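PDB 2P1G: putative xylanase from Bacteroides fragilis, which is of unproven function but may hydrolyse glycosidic bonds or, as an N-acetylmuramoyl-L-alanine amidase-like protein, a cell-wall amide bond. Local coordinates for residues A[14-19]-A[39-44]; A[106-111]-A[234-239]; A[164-169]-A[220-225]. One frame throughout, in Å; residues are numbered along the deposited sequence.

Contact 1: residues A[14-19]-A[39-44]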
loop_
_atom_site.group_PDB
_atom_site.type_symbol
_atom_site.label_atom_id
_atom_site.label_comp_id
_atom_site.label_asym_id
_atom_site.label_seq_id
_atom_site.Cartn_x
_atom_site.Cartn_y
_atom_site.Cartn_z
ATOM N N LEU A 14 13.516 -1.361 -7.370
ATOM C CA LEU A 14 14.438 -0.410 -7.977
ATOM C C LEU A 14 14.383 -0.445 -9.495
ATOM O O LEU A 14 14.679 0.550 -10.149
ATOM C CB LEU A 14 15.859 -0.596 -7.446
ATOM C CG LEU A 14 16.122 -0.025 -6.049
ATOM C CD1 LEU A 14 17.459 -0.543 -5.520
ATOM C CD2 LEU A 14 16.077 1.522 -6.034
ATOM N N GLY A 15 13.974 -1.585 -10.046
ATOM C CA GLY A 15 13.795 -1.719 -11.492
ATOM C C GLY A 15 12.702 -0.826 -12.059
ATOM O O GLY A 15 12.606 -0.626 -13.281
ATOM N N PHE A 16 11.885 -0.257 -11.172
ATOM C CA PHE A 16 10.794 0.613 -11.586
ATOM C C PHE A 16 11.169 2.087 -11.563
ATOM O O PHE A 16 10.342 2.935 -11.900
ATOM C CB PHE A 16 9.589 0.425 -10.666
ATOM C CG PHE A 16 8.795 -0.798 -10.963
ATOM C CD1 PHE A 16 7.694 -0.735 -11.814
ATOM C CD2 PHE A 16 9.125 -2.010 -10.372
ATOM C CE1 PHE A 16 6.948 -1.874 -12.096
ATOM C CE2 PHE A 16 8.359 -3.171 -10.651
ATOM C CZ PHE A 16 7.280 -3.089 -11.492
ATOM N N VAL A 17 12.388 2.405 -11.148
ATOM C CA VAL A 17 12.746 3.825 -11.005
ATOM C C VAL A 17 12.519 4.552 -12.346
ATOM O O VAL A 17 12.948 4.075 -13.397
ATOM C CB VAL A 17 14.173 4.011 -10.410
ATOM C CG1 VAL A 17 14.686 5.459 -10.559
ATOM C CG2 VAL A 17 14.175 3.622 -8.930
ATOM N N ASP A 18 11.823 5.687 -12.279
ATOM C CA ASP A 18 11.509 6.535 -13.433
ATOM C C ASP A 18 10.270 6.107 -14.213
ATOM O O ASP A 18 9.867 6.797 -15.141
ATOM C CB ASP A 18 12.706 6.691 -14.381
ATOM C CG ASP A 18 13.830 7.488 -13.768
ATOM O OD1 ASP A 18 13.553 8.412 -12.964
ATOM O OD2 ASP A 18 14.991 7.180 -14.098
ATOM N N THR A 19 9.659 4.985 -13.837
ATOM C CA THR A 19 8.363 4.584 -14.417
ATOM C C THR A 19 7.333 5.661 -14.090
ATOM O O THR A 19 7.234 6.090 -12.940
ATOM C CB THR A 19 7.880 3.223 -13.855
ATOM O OG1 THR A 19 8.816 2.204 -14.202
ATOM C CG2 THR A 19 6.492 2.839 -14.408
ATOM N N ASP A 39 3.959 -0.415 -16.771
ATOM C CA ASP A 39 4.442 0.766 -17.488
ATOM C C ASP A 39 3.976 2.099 -16.898
ATOM O O ASP A 39 4.585 3.135 -17.171
ATOM C CB ASP A 39 3.982 0.702 -18.950
ATOM C CG ASP A 39 4.463 -0.560 -19.659
ATOM O OD1 ASP A 39 5.621 -0.989 -19.421
ATOM O OD2 ASP A 39 3.678 -1.115 -20.457
ATOM N N GLU A 40 2.857 2.058 -16.163
ATOM C CA GLU A 40 2.266 3.223 -15.509
ATOM C C GLU A 40 1.729 2.736 -14.172
ATOM O O GLU A 40 0.929 1.796 -14.130
ATOM C CB GLU A 40 1.085 3.754 -16.325
ATOM C CG GLU A 40 1.381 3.955 -17.789
ATOM C CD GLU A 40 0.139 4.257 -18.581
ATOM O OE1 GLU A 40 -0.677 3.326 -18.810
ATOM O OE2 GLU A 40 -0.014 5.439 -18.966
ATOM N N VAL A 41 2.160 3.360 -13.087
ATOM C CA VAL A 41 1.819 2.851 -11.762
ATOM C C VAL A 41 1.341 3.956 -10.834
ATOM O O VAL A 41 1.585 5.151 -11.080
ATOM C CB VAL A 41 3.032 2.124 -11.103
ATOM C CG1 VAL A 41 3.468 0.924 -11.917
ATOM C CG2 VAL A 41 4.228 3.096 -10.873
ATOM N N ASP A 42 0.668 3.559 -9.755
ATOM C CA ASP A 42 0.407 4.469 -8.632
ATOM C C ASP A 42 1.091 3.942 -7.365
ATOM O O ASP A 42 1.832 2.959 -7.422
ATOM C CB ASP A 42 -1.098 4.741 -8.436
ATOM C CG ASP A 42 -1.907 3.481 -8.126
ATOM O OD1 ASP A 42 -1.430 2.640 -7.335
ATOM O OD2 ASP A 42 -3.052 3.360 -8.638
ATOM N N CYS A 43 0.872 4.593 -6.227
ATOM C CA CYS A 43 1.640 4.204 -5.055
ATOM C C CYS A 43 1.408 2.734 -4.653
ATOM O O CYS A 43 2.320 2.049 -4.190
ATOM C CB CYS A 43 1.397 5.185 -3.911
ATOM S SG CYS A 43 -0.059 4.879 -2.957
ATOM N N THR A 44 0.188 2.259 -4.871
ATOM C CA THR A 44 -0.185 0.914 -4.479
ATOM C C THR A 44 0.202 -0.115 -5.531
ATOM O O THR A 44 0.791 -1.129 -5.196
ATOM C CB THR A 44 -1.675 0.845 -4.151
ATOM O OG1 THR A 44 -1.893 1.564 -2.929
ATOM C CG2 THR A 44 -2.111 -0.611 -3.977
#
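Thr19 and Phe16 lean against Asp39 and Val41 where a double turn meets the run of chain that leads into helix 43-54. In the first turn of that helix Cys43 has its side chain against His191 of strand 189-198, a placement reminiscent of the papain-like clan to which the family belongs. The double turn is a type I beta turn, Leu14 to Val17, overlapped by a type II turn, Phe16 to Thr19. Thr19 is the main point of touch. Its CG2 stands anti to the backbone N (chi1 -62°, measured to OG1), which carries the methyl across to the other segment and brings it 3.4 Å from Asp39 O. The same methyl lies 4.2 Å from Val41 CG2. No hydrogen bond joins the two segments, and together they bury a modest 161 Å².

The hydroxyl on the other branch turns back into its own turn. OG1 lies beside the backbone N and reaches Phe16 O at 2.9 Å, coming from above the carbonyl plane, 38° out of it. Thr19 N donates to the same Phe16 O from the same face, so two bonds of one residue grip that oxygen, and the OG1 one holds the side-chain rotation.

Val41 CG1 approaches the Phe16 ring obliquely, 4.5 Å from CE1. That ring packs edge-to-face with Phe46 of the helix, while Val214 of strand 213-216 touches Phe16, Thr19 and Val41 alike.

Just before Cys43, Asp42 is the N-cap: its OD1 accepts from Thr45 N and, in a weak bond of 3.0 Å bent to 129° at the hydrogen, from Thr44 N.

Contact 2: residues A[106-111]-A[234-239]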
loop_
_atom_site.group_PDB
_atom_site.type_symbol
_atom_site.label_atom_id
_atom_site.label_comp_id
_atom_site.label_asym_id
_atom_site.label_seq_id
_atom_site.Cartn_x
_atom_site.Cartn_y
_atom_site.Cartn_z
ATOM N N GLU A 106 4.903 -10.114 7.000
ATOM C CA GLU A 106 4.856 -10.048 8.448
ATOM C C GLU A 106 4.711 -8.599 8.897
ATOM O O GLU A 106 5.288 -7.697 8.282
ATOM C CB GLU A 106 6.075 -10.676 9.092
ATOM C CG GLU A 106 7.380 -10.317 8.506
ATOM C CD GLU A 106 8.543 -10.985 9.251
ATOM O OE1 GLU A 106 8.497 -12.224 9.468
ATOM O OE2 GLU A 106 9.489 -10.263 9.617
ATOM N N ASP A 107 3.923 -8.406 9.948
ATOM C CA ASP A 107 3.647 -7.068 10.493
ATOM C C ASP A 107 4.740 -6.768 11.518
ATOM O O ASP A 107 4.667 -7.164 12.705
ATOM C CB ASP A 107 2.227 -7.031 11.091
ATOM C CG ASP A 107 1.803 -5.652 11.512
ATOM O OD1 ASP A 107 2.700 -4.818 11.757
ATOM O OD2 ASP A 107 0.558 -5.374 11.563
ATOM N N VAL A 108 5.763 -6.061 11.047
ATOM C CA VAL A 108 6.942 -5.760 11.861
ATOM C C VAL A 108 6.590 -4.759 12.975
ATOM O O VAL A 108 6.950 -4.953 14.137
ATOM C CB VAL A 108 8.091 -5.194 10.996
ATOM C CG1 VAL A 108 9.266 -4.831 11.891
ATOM C CG2 VAL A 108 8.527 -6.232 9.918
ATOM N N THR A 109 5.870 -3.701 12.639
ATOM C CA THR A 109 5.424 -2.781 13.699
ATOM C C THR A 109 4.589 -3.484 14.794
ATOM O O THR A 109 4.623 -3.083 15.949
ATOM C CB THR A 109 4.726 -1.508 13.157
ATOM O OG1 THR A 109 4.195 -1.738 11.839
ATOM C CG2 THR A 109 5.714 -0.354 13.086
ATOM N N ALA A 110 3.838 -4.522 14.434
ATOM C CA ALA A 110 3.103 -5.307 15.440
ATOM C C ALA A 110 4.037 -6.003 16.420
ATOM O O ALA A 110 3.689 -6.173 17.593
ATOM C CB ALA A 110 2.195 -6.326 14.776
ATOM N N ALA A 111 5.214 -6.388 15.941
ATOM C CA ALA A 111 6.200 -7.094 16.766
ATOM C C ALA A 111 7.000 -6.149 17.670
ATOM O O ALA A 111 7.472 -6.552 18.741
ATOM C CB ALA A 111 7.137 -7.886 15.880
ATOM N N ILE A 234 4.054 5.428 10.786
ATOM C CA ILE A 234 4.164 4.396 9.790
ATOM C C ILE A 234 3.816 3.015 10.315
ATOM O O ILE A 234 3.885 2.756 11.524
ATOM C CB ILE A 234 5.590 4.338 9.171
ATOM C CG1 ILE A 234 6.649 4.109 10.248
ATOM C CG2 ILE A 234 5.883 5.634 8.342
ATOM C CD1 ILE A 234 8.121 3.831 9.670
ATOM N N ARG A 235 3.417 2.147 9.397
ATOM C CA ARG A 235 3.415 0.721 9.667
ATOM C C ARG A 235 4.524 0.121 8.804
ATOM O O ARG A 235 4.785 0.594 7.686
ATOM C CB ARG A 235 2.062 0.096 9.302
ATOM C CG ARG A 235 0.889 0.703 10.125
ATOM C CD ARG A 235 -0.424 -0.029 9.771
ATOM N NE ARG A 235 -0.401 -1.463 10.091
ATOM C CZ ARG A 235 -1.400 -2.281 9.780
ATOM N NH1 ARG A 235 -2.462 -1.794 9.135
ATOM N NH2 ARG A 235 -1.353 -3.565 10.109
ATOM N N VAL A 236 5.181 -0.899 9.349
ATOM C CA VAL A 236 6.330 -1.542 8.686
ATOM C C VAL A 236 5.962 -2.989 8.462
ATOM O O VAL A 236 5.617 -3.708 9.424
ATOM C CB VAL A 236 7.615 -1.455 9.548
ATOM C CG1 VAL A 236 8.804 -2.203 8.873
ATOM C CG2 VAL A 236 7.956 0.028 9.863
ATOM N N LEU A 237 6.013 -3.412 7.200
ATOM C CA LEU A 237 5.746 -4.798 6.843
ATOM C C LEU A 237 6.933 -5.371 6.111
ATOM O O LEU A 237 7.694 -4.622 5.486
ATOM C CB LEU A 237 4.523 -4.911 5.948
ATOM C CG LEU A 237 3.287 -4.084 6.341
ATOM C CD1 LEU A 237 2.260 -4.206 5.246
ATOM C CD2 LEU A 237 2.718 -4.529 7.707
ATOM N N ARG A 238 7.084 -6.690 6.166
ATOM C CA ARG A 238 8.239 -7.338 5.546
ATOM C C ARG A 238 7.808 -8.632 4.863
ATOM O O ARG A 238 7.037 -9.407 5.431
ATOM C CB ARG A 238 9.276 -7.603 6.628
ATOM C CG ARG A 238 10.531 -8.322 6.187
ATOM C CD ARG A 238 11.524 -8.378 7.365
ATOM N NE ARG A 238 11.818 -7.021 7.833
ATOM C CZ ARG A 238 12.206 -6.681 9.060
ATOM N NH1 ARG A 238 12.415 -7.602 10.008
ATOM N NH2 ARG A 238 12.417 -5.399 9.337
ATOM N N MET A 239 8.308 -8.856 3.650
ATOM C CA MET A 239 8.033 -10.090 2.912
ATOM C C MET A 239 8.481 -11.321 3.698
ATOM O O MET A 239 9.527 -11.296 4.355
ATOM C CB MET A 239 8.737 -10.052 1.548
ATOM C CG MET A 239 8.505 -11.313 0.719
ATOM S SD MET A 239 9.244 -11.192 -0.929
ATOM C CE MET A 239 10.953 -10.888 -0.517
HETATM O O HOH W 1 11.832 -10.583 10.218
HETATM O O HOH W 2 1.635 -2.351 11.760
#
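Glu106 and Arg238 form an antiparallel hydrogen-bonded pair, Glu106 N donating to Arg238 O at 2.7 Å and Arg238 N to Glu106 O in return. The side chain of Arg238 then runs alongside that of Glu106. Its CB touches Val108 CG2 at 3.6 Å and lies close to Glu106 CG as well. CG and CD pass Glu106 OE2, with CD 3.6 Å from it. NE lies 4.0 Å from Val108 CG2, and a bend at chi3 (-57°) lays the guanidinium on the valine, whose CG2 sits 3.8 Å above the plane, over its centre. At the tip, NH1 has a water at the edge and a long salt bridge to Glu106 OE2, whereas NH2 finds its strong partners in Asp176 and Trp171 O.

Beyond the next pair, Asp107 with Leu237, the short strand becomes a helix. Asp107 is the N-cap: OD1 accepts from Ala110 N, and OD2 takes Arg235 NH2 in a salt bridge of 3.0 Å. Thr109 OG1 receives Val236 N almost straight (2.8 Å, 174°), and a water joins it to Asp107 OD1 and Arg235 NE. Val236 O takes Thr109 N (3.2 Å) on a lone pair and, weakly, Val108 N.

Strand 231-238 thus carries 106-107 and the start of helix 108-112 on one edge and bonds strand 177-182 along the other, with Ile96 of helix 92-101 packed on Arg235 and Leu237.

Contact 3: residues A[164-169]-A[220-225]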
loop_
_atom_site.group_PDB
_atom_site.type_symbol
_atom_site.label_atom_id
_atom_site.label_comp_id
_atom_site.label_asym_id
_atom_site.label_seq_id
_atom_site.Cartn_x
_atom_site.Cartn_y
_atom_site.Cartn_z
ATOM N N LEU A 164 10.483 8.376 14.920
ATOM C CA LEU A 164 11.310 8.002 13.767
ATOM C C LEU A 164 12.341 9.096 13.482
ATOM O O LEU A 164 11.981 10.261 13.375
ATOM C CB LEU A 164 10.445 7.770 12.513
ATOM C CG LEU A 164 11.227 7.210 11.301
ATOM C CD1 LEU A 164 11.704 5.787 11.584
ATOM C CD2 LEU A 164 10.370 7.222 10.036
ATOM N N GLU A 165 13.611 8.706 13.369
ATOM C CA GLU A 165 14.698 9.639 13.105
ATOM C C GLU A 165 15.106 9.563 11.626
ATOM O O GLU A 165 14.777 8.590 10.952
ATOM C CB GLU A 165 15.923 9.287 13.983
ATOM C CG GLU A 165 15.723 9.522 15.477
ATOM C CD GLU A 165 15.416 10.963 15.804
ATOM O OE1 GLU A 165 15.839 11.855 15.040
ATOM O OE2 GLU A 165 14.761 11.217 16.836
ATOM N N PRO A 166 15.824 10.586 11.121
ATOM C CA PRO A 166 16.255 10.526 9.730
ATOM C C PRO A 166 17.041 9.264 9.375
ATOM O O PRO A 166 16.951 8.826 8.231
ATOM C CB PRO A 166 17.126 11.773 9.560
ATOM C CG PRO A 166 16.676 12.716 10.617
ATOM C CD PRO A 166 16.196 11.871 11.765
ATOM N N ASP A 167 17.770 8.687 10.337
ATOM C CA ASP A 167 18.576 7.489 10.078
ATOM C C ASP A 167 17.856 6.180 10.399
ATOM O O ASP A 167 18.487 5.125 10.557
ATOM C CB ASP A 167 19.967 7.565 10.743
ATOM C CG ASP A 167 19.923 7.903 12.223
ATOM O OD1 ASP A 167 18.836 8.203 12.811
ATOM O OD2 ASP A 167 21.033 7.889 12.813
ATOM N N GLY A 168 16.524 6.257 10.466
ATOM C CA GLY A 168 15.686 5.085 10.704
ATOM C C GLY A 168 15.887 4.420 12.051
ATOM O O GLY A 168 16.201 5.087 13.051
ATOM N N LEU A 169 15.691 3.101 12.072
ATOM C CA LEU A 169 15.858 2.291 13.268
ATOM C C LEU A 169 16.431 0.941 12.873
ATOM O O LEU A 169 16.249 0.484 11.743
ATOM C CB LEU A 169 14.512 2.082 13.992
ATOM C CG LEU A 169 13.784 3.288 14.594
ATOM C CD1 LEU A 169 12.344 2.923 14.928
ATOM C CD2 LEU A 169 14.516 3.806 15.825
ATOM N N ALA A 220 14.542 12.412 3.685
ATOM C CA ALA A 220 14.432 11.285 4.606
ATOM C C ALA A 220 12.968 11.079 4.993
ATOM O O ALA A 220 12.199 12.042 5.114
ATOM C CB ALA A 220 15.288 11.514 5.859
ATOM N N LEU A 221 12.584 9.826 5.186
ATOM C CA LEU A 221 11.199 9.502 5.545
ATOM C C LEU A 221 10.688 10.295 6.755
ATOM O O LEU A 221 9.555 10.784 6.748
ATOM C CB LEU A 221 11.052 7.995 5.775
ATOM C CG LEU A 221 9.686 7.472 6.252
ATOM C CD1 LEU A 221 8.608 7.792 5.235
ATOM C CD2 LEU A 221 9.774 5.974 6.467
ATOM N N SER A 222 11.505 10.406 7.802
ATOM C CA SER A 222 11.098 11.129 9.002
ATOM C C SER A 222 10.696 12.573 8.687
ATOM O O SER A 222 9.737 13.089 9.275
ATOM C CB SER A 222 12.200 11.080 10.071
ATOM O OG SER A 222 13.376 11.716 9.596
ATOM N N GLN A 223 11.383 13.192 7.724
ATOM C CA GLN A 223 11.069 14.566 7.329
ATOM C C GLN A 223 9.793 14.622 6.485
ATOM O O GLN A 223 8.985 15.533 6.666
ATOM C CB GLN A 223 12.231 15.223 6.592
ATOM C CG GLN A 223 12.032 16.731 6.384
ATOM C CD GLN A 223 13.214 17.401 5.722
ATOM O OE1 GLN A 223 14.311 17.478 6.298
ATOM N NE2 GLN A 223 13.003 17.907 4.506
ATOM N N MET A 224 9.604 13.647 5.592
ATOM C CA MET A 224 8.348 13.527 4.820
ATOM C C MET A 224 7.149 13.492 5.778
ATOM O O MET A 224 6.125 14.147 5.542
ATOM C CB MET A 224 8.324 12.251 3.952
ATOM C CG MET A 224 9.340 12.168 2.816
ATOM S SD MET A 224 9.304 10.562 1.929
ATOM C CE MET A 224 7.543 10.342 1.708
ATOM N N LEU A 225 7.278 12.727 6.857
ATOM C CA LEU A 225 6.211 12.584 7.834
ATOM C C LEU A 225 6.008 13.843 8.652
ATOM O O LEU A 225 4.874 14.306 8.827
ATOM C CB LEU A 225 6.517 11.420 8.787
ATOM C CG LEU A 225 6.590 10.014 8.189
ATOM C CD1 LEU A 225 7.180 9.072 9.213
ATOM C CD2 LEU A 225 5.162 9.563 7.902
HETATM O O HOH W 3 13.751 8.545 8.090
#
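Ser222 hangs its hydroxyl over one face of the Pro166 ring. OG lies 3.6 Å from both CG and CD, and only 3.1 Å from the ring N. That last approach is no hydrogen bond, since a proline nitrogen has no hydrogen to share; it simply marks how closely the oxygen rests on the ring. OG is placed there by a first torsion that sets it between the backbone N and the carbonyl carbon of Ser222 (chi1 62°). Near the CA and CB of the proline comes the methyl of Ala220, 4.1 Å from Pro166 CB, while Ser222 CB turns to the preceding peptides and meets Leu164 O at 3.4 Å.

Pro166 belongs to a type I beta turn, Glu165 to Gly168, that sits against the start of helix 221-226, for which Ala220 is the N-cap residue. The first turn of any helix has N-H groups with no carbonyl of the same helix to bind. Here Ser222 N donates to a water at 2.9 Å, and the water lies 3.0 Å from Glu165 O, to which it can donate, bridging the helix end to the turn.

On the inner side the contact is purely apolar. Leu164 CG is anti to its backbone N, which carries the side chain over to the helix, and CD2 comes to 3.8 Å from Leu221 CD2. Leu225, one helical turn further on, crosses Leu164 at about a right angle and sets its CD1 against the same methyl. Ile178 and Leu180 of strand 177-182 touch Leu221, and Leu164 also touches Ile234 of strand 231-238.

How the contacts relate
Contacts 2 and 3 belong to one neighbourhood of the fold: Ile234 of strand 231-238 passes its CG2 to Leu225 CD1 at 3.8 Å, so the helix of contact 3 packs on the strand to which contact 2 joins 106-107. Both are mostly buried, yet their chemistry differs. Contact 2 is rich in hydrogen bonds and charge, as fits the joining of a strand to a sheet edge; contact 3 sets leucines inward, with an exposed proline on its outer side. Contact 1, its centre 22 Å from both others, is the smallest and only partly buried; it has no direct polar bond across, and lies where the chain enters helix 43-54.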